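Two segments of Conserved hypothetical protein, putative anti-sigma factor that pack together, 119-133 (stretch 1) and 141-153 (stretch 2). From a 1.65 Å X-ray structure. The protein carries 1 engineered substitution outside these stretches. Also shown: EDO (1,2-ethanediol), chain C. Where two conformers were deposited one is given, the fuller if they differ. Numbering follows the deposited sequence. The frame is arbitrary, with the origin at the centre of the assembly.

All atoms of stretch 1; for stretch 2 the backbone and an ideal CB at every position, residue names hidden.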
# COMPACT_ATOMS: atom_id res chain seq x y z
N ASP A 119 -5.84 -14.69 -5.07
CA ASP A 119 -6.76 -15.19 -6.04
C ASP A 119 -7.30 -14.02 -6.84
O ASP A 119 -7.93 -13.12 -6.29
CB ASP A 119 -7.93 -15.88 -5.36
CG ASP A 119 -7.51 -17.05 -4.51
OD1 ASP A 119 -6.63 -17.82 -4.94
OD2 ASP A 119 -8.09 -17.22 -3.41
N MET A 120 -7.08 -14.08 -8.15
CA MET A 120 -7.52 -13.06 -9.10
C MET A 120 -8.36 -13.80 -10.15
O MET A 120 -8.34 -15.03 -10.23
CB MET A 120 -6.30 -12.35 -9.72
CG MET A 120 -5.48 -11.47 -8.76
SD MET A 120 -3.76 -11.26 -9.21
CE MET A 120 -3.08 -12.91 -8.93
N PRO A 121 -9.13 -13.06 -10.95
CA PRO A 121 -10.05 -13.71 -11.87
C PRO A 121 -9.41 -14.81 -12.72
O PRO A 121 -9.93 -15.92 -12.85
CB PRO A 121 -10.55 -12.53 -12.72
CG PRO A 121 -10.49 -11.37 -11.79
CD PRO A 121 -9.23 -11.59 -10.99
N GLU A 122 -8.24 -14.52 -13.25
CA GLU A 122 -7.63 -15.49 -14.15
C GLU A 122 -6.25 -15.94 -13.69
O GLU A 122 -5.48 -16.49 -14.49
CB GLU A 122 -7.62 -14.89 -15.54
CG GLU A 122 -9.04 -14.65 -16.09
CD GLU A 122 -9.89 -15.92 -16.26
OE1 GLU A 122 -9.38 -16.96 -16.69
OE2 GLU A 122 -11.11 -15.87 -15.98
N SER A 123 -5.97 -15.79 -12.40
CA SER A 123 -4.64 -16.10 -11.84
C SER A 123 -4.77 -16.46 -10.37
O SER A 123 -5.43 -15.73 -9.63
CB SER A 123 -3.74 -14.86 -11.92
OG SER A 123 -2.52 -15.06 -11.21
N VAL A 124 -4.14 -17.56 -9.95
CA VAL A 124 -4.00 -17.87 -8.54
C VAL A 124 -2.52 -18.10 -8.25
O VAL A 124 -1.88 -18.88 -8.95
CB VAL A 124 -4.83 -19.12 -8.18
CG1 VAL A 124 -4.55 -19.58 -6.75
CG2 VAL A 124 -6.31 -18.83 -8.39
N MET A 125 -1.99 -17.44 -7.23
CA MET A 125 -0.58 -17.52 -6.93
C MET A 125 -0.36 -17.65 -5.44
O MET A 125 -1.01 -16.99 -4.66
CB MET A 125 0.11 -16.26 -7.45
CG MET A 125 -0.15 -16.03 -8.94
SD MET A 125 0.74 -14.63 -9.68
CE MET A 125 2.32 -15.42 -9.89
N ARG A 126 0.59 -18.49 -5.07
CA ARG A 126 0.94 -18.61 -3.67
C ARG A 126 2.26 -17.89 -3.46
O ARG A 126 3.18 -17.96 -4.29
CB ARG A 126 0.99 -20.07 -3.25
CG ARG A 126 -0.40 -20.70 -3.27
CD ARG A 126 -0.49 -22.02 -2.54
NE ARG A 126 0.26 -23.08 -3.21
CZ ARG A 126 -0.03 -24.38 -3.18
NH1 ARG A 126 -1.10 -24.82 -2.52
NH2 ARG A 126 0.74 -25.24 -3.84
N LEU A 127 2.35 -17.20 -2.33
CA LEU A 127 3.50 -16.35 -2.02
C LEU A 127 4.06 -16.73 -0.68
O LEU A 127 3.32 -17.12 0.22
CB LEU A 127 3.07 -14.91 -1.93
CG LEU A 127 2.59 -14.27 -3.24
CD1 LEU A 127 2.09 -12.89 -2.87
CD2 LEU A 127 3.68 -14.24 -4.29
N LEU A 128 5.38 -16.61 -0.58
CA LEU A 128 6.11 -16.85 0.64
C LEU A 128 6.76 -15.55 1.12
O LEU A 128 6.70 -14.53 0.44
CB LEU A 128 7.22 -17.87 0.33
CG LEU A 128 6.77 -19.26 -0.11
CD1 LEU A 128 8.02 -20.03 -0.57
CD2 LEU A 128 6.12 -19.91 1.09
N PRO A 129 7.41 -15.59 2.31
CA PRO A 129 8.00 -14.36 2.83
C PRO A 129 8.97 -13.69 1.88
O PRO A 129 9.76 -14.34 1.21
CB PRO A 129 8.67 -14.82 4.12
CG PRO A 129 7.76 -15.94 4.59
CD PRO A 129 7.45 -16.67 3.31
N ASN A 130 8.83 -12.38 1.79
CA ASN A 130 9.64 -11.55 0.91
C ASN A 130 9.45 -11.83 -0.58
O ASN A 130 10.34 -11.60 -1.39
CB ASN A 130 11.08 -11.53 1.35
CG ASN A 130 11.21 -11.13 2.81
OD1 ASN A 130 10.56 -10.18 3.25
ND2 ASN A 130 11.90 -11.92 3.58
N GLU A 131 8.28 -12.37 -0.91
CA GLU A 131 7.74 -12.38 -2.25
C GLU A 131 6.57 -11.41 -2.32
O GLU A 131 5.95 -11.08 -1.31
CB GLU A 131 7.28 -13.80 -2.62
CG GLU A 131 8.41 -14.81 -2.58
CD GLU A 131 7.99 -16.15 -3.21
OE1 GLU A 131 6.83 -16.57 -2.97
OE2 GLU A 131 8.82 -16.74 -3.94
N GLN A 132 6.30 -10.94 -3.52
CA GLN A 132 5.31 -9.93 -3.75
C GLN A 132 4.66 -10.17 -5.08
O GLN A 132 5.29 -10.68 -5.99
CB GLN A 132 6.07 -8.59 -3.79
CG GLN A 132 5.34 -7.35 -4.17
CD GLN A 132 6.27 -6.16 -4.13
OE1 GLN A 132 7.14 -5.96 -5.01
NE2 GLN A 132 6.09 -5.37 -3.11
N ILE A 133 3.39 -9.77 -5.18
CA ILE A 133 2.69 -9.68 -6.46
C ILE A 133 2.31 -8.23 -6.67
O ILE A 133 1.84 -7.56 -5.74
CB ILE A 133 1.45 -10.56 -6.47
CG1 ILE A 133 1.86 -12.04 -6.56
CG2 ILE A 133 0.49 -10.17 -7.61
CD1 ILE A 133 0.73 -12.93 -6.18
N UNK A 141 -1.25 -6.13 -16.30
CA UNK A 141 -0.04 -6.92 -16.03
C UNK A 141 -0.02 -7.39 -14.60
O UNK A 141 -0.48 -6.72 -13.66
CB UNK A 141 1.22 -6.11 -16.33
N UNK A 142 0.60 -8.56 -14.40
CA UNK A 142 0.74 -9.14 -13.10
C UNK A 142 2.21 -9.58 -13.00
O UNK A 142 2.69 -10.32 -13.87
CB UNK A 142 -0.24 -10.30 -12.88
N UNK A 143 2.88 -9.14 -11.95
CA UNK A 143 4.30 -9.47 -11.73
C UNK A 143 4.48 -10.08 -10.37
O UNK A 143 4.16 -9.46 -9.36
CB UNK A 143 5.19 -8.23 -11.87
N UNK A 144 5.04 -11.29 -10.33
CA UNK A 144 5.51 -11.86 -9.09
C UNK A 144 7.01 -11.71 -9.02
O UNK A 144 7.71 -11.98 -9.97
CB UNK A 144 5.10 -13.33 -8.96
N UNK A 145 7.49 -11.28 -7.86
CA UNK A 145 8.89 -10.96 -7.67
C UNK A 145 9.28 -11.02 -6.21
O UNK A 145 8.44 -11.21 -5.35
CB UNK A 145 9.20 -9.57 -8.24
N UNK A 146 10.58 -10.84 -5.94
CA UNK A 146 11.05 -10.73 -4.58
C UNK A 146 11.05 -9.29 -4.15
O UNK A 146 11.36 -8.38 -4.94
CB UNK A 146 12.45 -11.34 -4.43
N UNK A 147 10.73 -9.06 -2.89
CA UNK A 147 10.85 -7.71 -2.33
C UNK A 147 10.93 -7.88 -0.83
O UNK A 147 10.31 -8.77 -0.25
CB UNK A 147 9.68 -6.81 -2.73
N UNK A 148 11.69 -7.00 -0.21
CA UNK A 148 11.87 -6.98 1.24
C UNK A 148 10.63 -6.45 1.93
O UNK A 148 10.36 -5.24 1.91
CB UNK A 148 13.09 -6.13 1.62
N UNK A 149 9.84 -7.34 2.53
CA UNK A 149 8.57 -6.96 3.12
C UNK A 149 8.76 -6.08 4.36
O UNK A 149 7.84 -5.34 4.71
CB UNK A 149 7.77 -8.21 3.48
N UNK A 150 9.92 -6.17 5.02
CA UNK A 150 10.20 -5.27 6.15
C UNK A 150 10.27 -3.82 5.64
O UNK A 150 9.80 -2.88 6.33
CB UNK A 150 11.50 -5.66 6.85
N UNK A 151 10.79 -3.62 4.44
CA UNK A 151 10.87 -2.28 3.85
C UNK A 151 9.52 -1.85 3.28
O UNK A 151 9.12 -0.67 3.40
CB UNK A 151 11.94 -2.24 2.75
N UNK A 152 8.81 -2.81 2.69
CA UNK A 152 7.46 -2.55 2.15
C UNK A 152 6.57 -1.96 3.24
O UNK A 152 5.77 -1.05 2.96
CB UNK A 152 6.84 -3.83 1.59
N UNK A 153 6.72 -2.47 4.46
CA UNK A 153 5.87 -2.16 5.59
C UNK A 153 6.52 -1.13 6.52
O UNK A 153 6.17 -1.05 7.66
CB UNK A 153 5.54 -3.44 6.36
C1 EDO C . 3.16 -4.91 -13.65
O1 EDO C . 3.11 -3.85 -14.62
C2 EDO C . 3.84 -4.41 -12.38
O2 EDO C . 5.11 -3.82 -12.69

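Strand 131-133 pairs antiparallel with strand 142-146, and this pairing sets which way positions 144 to 146 face. Position 141 precedes the strand and has nothing of stretch 1 near its CB, so a polar residue is plausible; it is Glu-141, whose OE1 accepts a hydrogen bond from O1 of the ethanediol at 2.8 Å.

At 142 the CB points toward stretch 1, 5.2 Å from Met-120 SD and 5.3 Å from Ile-133 CG2. Such apolar surroundings suit a branched or long aliphatic chain. Ile-142 CG2 lies 4.0 Å from Ile-133 CG2 and 4.2 Å from Met-125 SD, and its CD1 reaches to 4.0 Å from Ser-123 CB.

Position 143 points away, so many side chains would fit; it is Leu-143.

The CB of 144 returns to the face bearing Glu-131 and Ile-133, 3.6 Å from Met-125 CE. An aliphatic stem is favoured, and the carboxylate of Glu-131 would reward a long basic residue. Lys-144 meets both demands: CG packs 3.9 Å from Leu-127 CD2, and NZ forms a salt bridge with Glu-131 OE2 at 3.0 Å.

Position 145 is the hydrogen-bonded partner of Gln-132, its N donating to Gln-132 O (2.9 Å) and its O accepting from Gln-132 N (2.8 Å). Its CB shares the face of Gln-132, where a long or polar chain could lie alongside. Lys-145 CD is 3.6 Å from Gln-132 OE1, and a water bridges NZ to that oxygen.

At 146 the CB lies on the face of Glu-131 and Ile-133, 3.7 Å from Asn-130 O, so small or polar residues would serve; Asn-146 places OD1 3.9 Å from Glu-131 CG.

The backbone N of 147 donates to Asn-130 O (3.0 Å). Its CB is 3.5 Å from Gln-132 OE1, and a long chain can turn outward. Glu-147 OE1 joins the same water, and Glu-147 OE2 accepts from the backbone N of 148 (2.9 Å).

Position 148 points away just before a helix, a natural place for Asp, Asn, Ser or Thr. Asp-148 caps it, OD1 accepting from the N of 150 (2.9 Å, weak) and of 151 (3.3 Å).

The CB of 149 sits 3.4 Å from Asn-130 OD1, which also accepts from the backbone N at 3.0 Å; a small residue suits, and Ala-149 is found.

At 150 the CB points sideways and 151 is out of reach, so polar or charged chains suit both: Gln-150 and Lys-151. At 152 the CB points toward stretch 1, and a modest aliphatic fits: Val-152 CG2 lies 3.9 Å from Gln-132 NE2. Stretch 1 demands nothing at 153, where many residues would serve, including a small polar one bonding back to the helix; Thr-153 OG1 donates to Ala-149 O (2.8 Å).

Stretch 2, residues 141-153: EILKKNEDAQKVT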
# COMPACT_ATOMS: atom_id res chain seq x y z
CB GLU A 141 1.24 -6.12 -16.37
CG GLU A 141 1.49 -5.93 -17.85
CD GLU A 141 2.82 -5.20 -18.14
OE1 GLU A 141 3.54 -4.85 -17.18
OE2 GLU A 141 3.13 -4.98 -19.32
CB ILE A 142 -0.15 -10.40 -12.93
CG1 ILE A 142 -1.64 -10.08 -13.19
CG2 ILE A 142 0.02 -10.97 -11.54
CD1 ILE A 142 -2.53 -11.31 -13.30
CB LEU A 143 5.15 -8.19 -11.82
CG LEU A 143 6.63 -8.35 -11.50
CD1 LEU A 143 7.23 -9.37 -12.44
CD2 LEU A 143 7.37 -6.99 -11.57
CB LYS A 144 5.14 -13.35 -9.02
CG LYS A 144 5.53 -14.05 -7.72
CD LYS A 144 6.74 -14.92 -7.89
CE LYS A 144 7.32 -15.39 -6.57
NZ LYS A 144 8.64 -16.03 -6.86
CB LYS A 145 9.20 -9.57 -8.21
CG LYS A 145 8.48 -8.44 -7.48
CD LYS A 145 8.90 -7.07 -8.00
CE LYS A 145 10.39 -6.74 -7.83
NZ LYS A 145 10.55 -5.29 -8.02
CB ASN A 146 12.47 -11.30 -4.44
CG ASN A 146 12.54 -12.78 -4.71
OD1 ASN A 146 11.67 -13.54 -4.32
ND2 ASN A 146 13.63 -13.21 -5.33
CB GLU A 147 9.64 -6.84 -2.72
CG GLU A 147 9.71 -5.40 -2.21
CD GLU A 147 10.94 -4.68 -2.70
OE1 GLU A 147 10.89 -4.07 -3.78
OE2 GLU A 147 11.97 -4.70 -1.98
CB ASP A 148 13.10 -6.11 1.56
CG ASP A 148 13.47 -6.09 3.01
OD1 ASP A 148 12.61 -6.31 3.86
OD2 ASP A 148 14.66 -5.86 3.32
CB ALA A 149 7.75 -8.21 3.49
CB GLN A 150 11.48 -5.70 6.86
CG GLN A 150 11.80 -4.87 8.08
CD GLN A 150 12.92 -5.46 8.90
OE1 GLN A 150 13.71 -6.24 8.40
NE2 GLN A 150 12.98 -5.09 10.16
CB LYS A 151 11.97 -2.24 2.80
CG LYS A 151 13.36 -2.42 3.40
CD LYS A 151 14.43 -2.29 2.32
CE LYS A 151 15.85 -2.53 2.81
NZ LYS A 151 16.21 -1.85 4.09
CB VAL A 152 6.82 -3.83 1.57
CG1 VAL A 152 5.33 -3.62 1.20
CG2 VAL A 152 7.55 -4.28 0.32
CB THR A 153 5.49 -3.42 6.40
OG1 THR A 153 6.65 -4.10 6.92
CG2 THR A 153 4.70 -4.37 5.50
O HOH W 1 7.44 -8.81 -0.03
O HOH W 2 8.87 -4.11 -5.59
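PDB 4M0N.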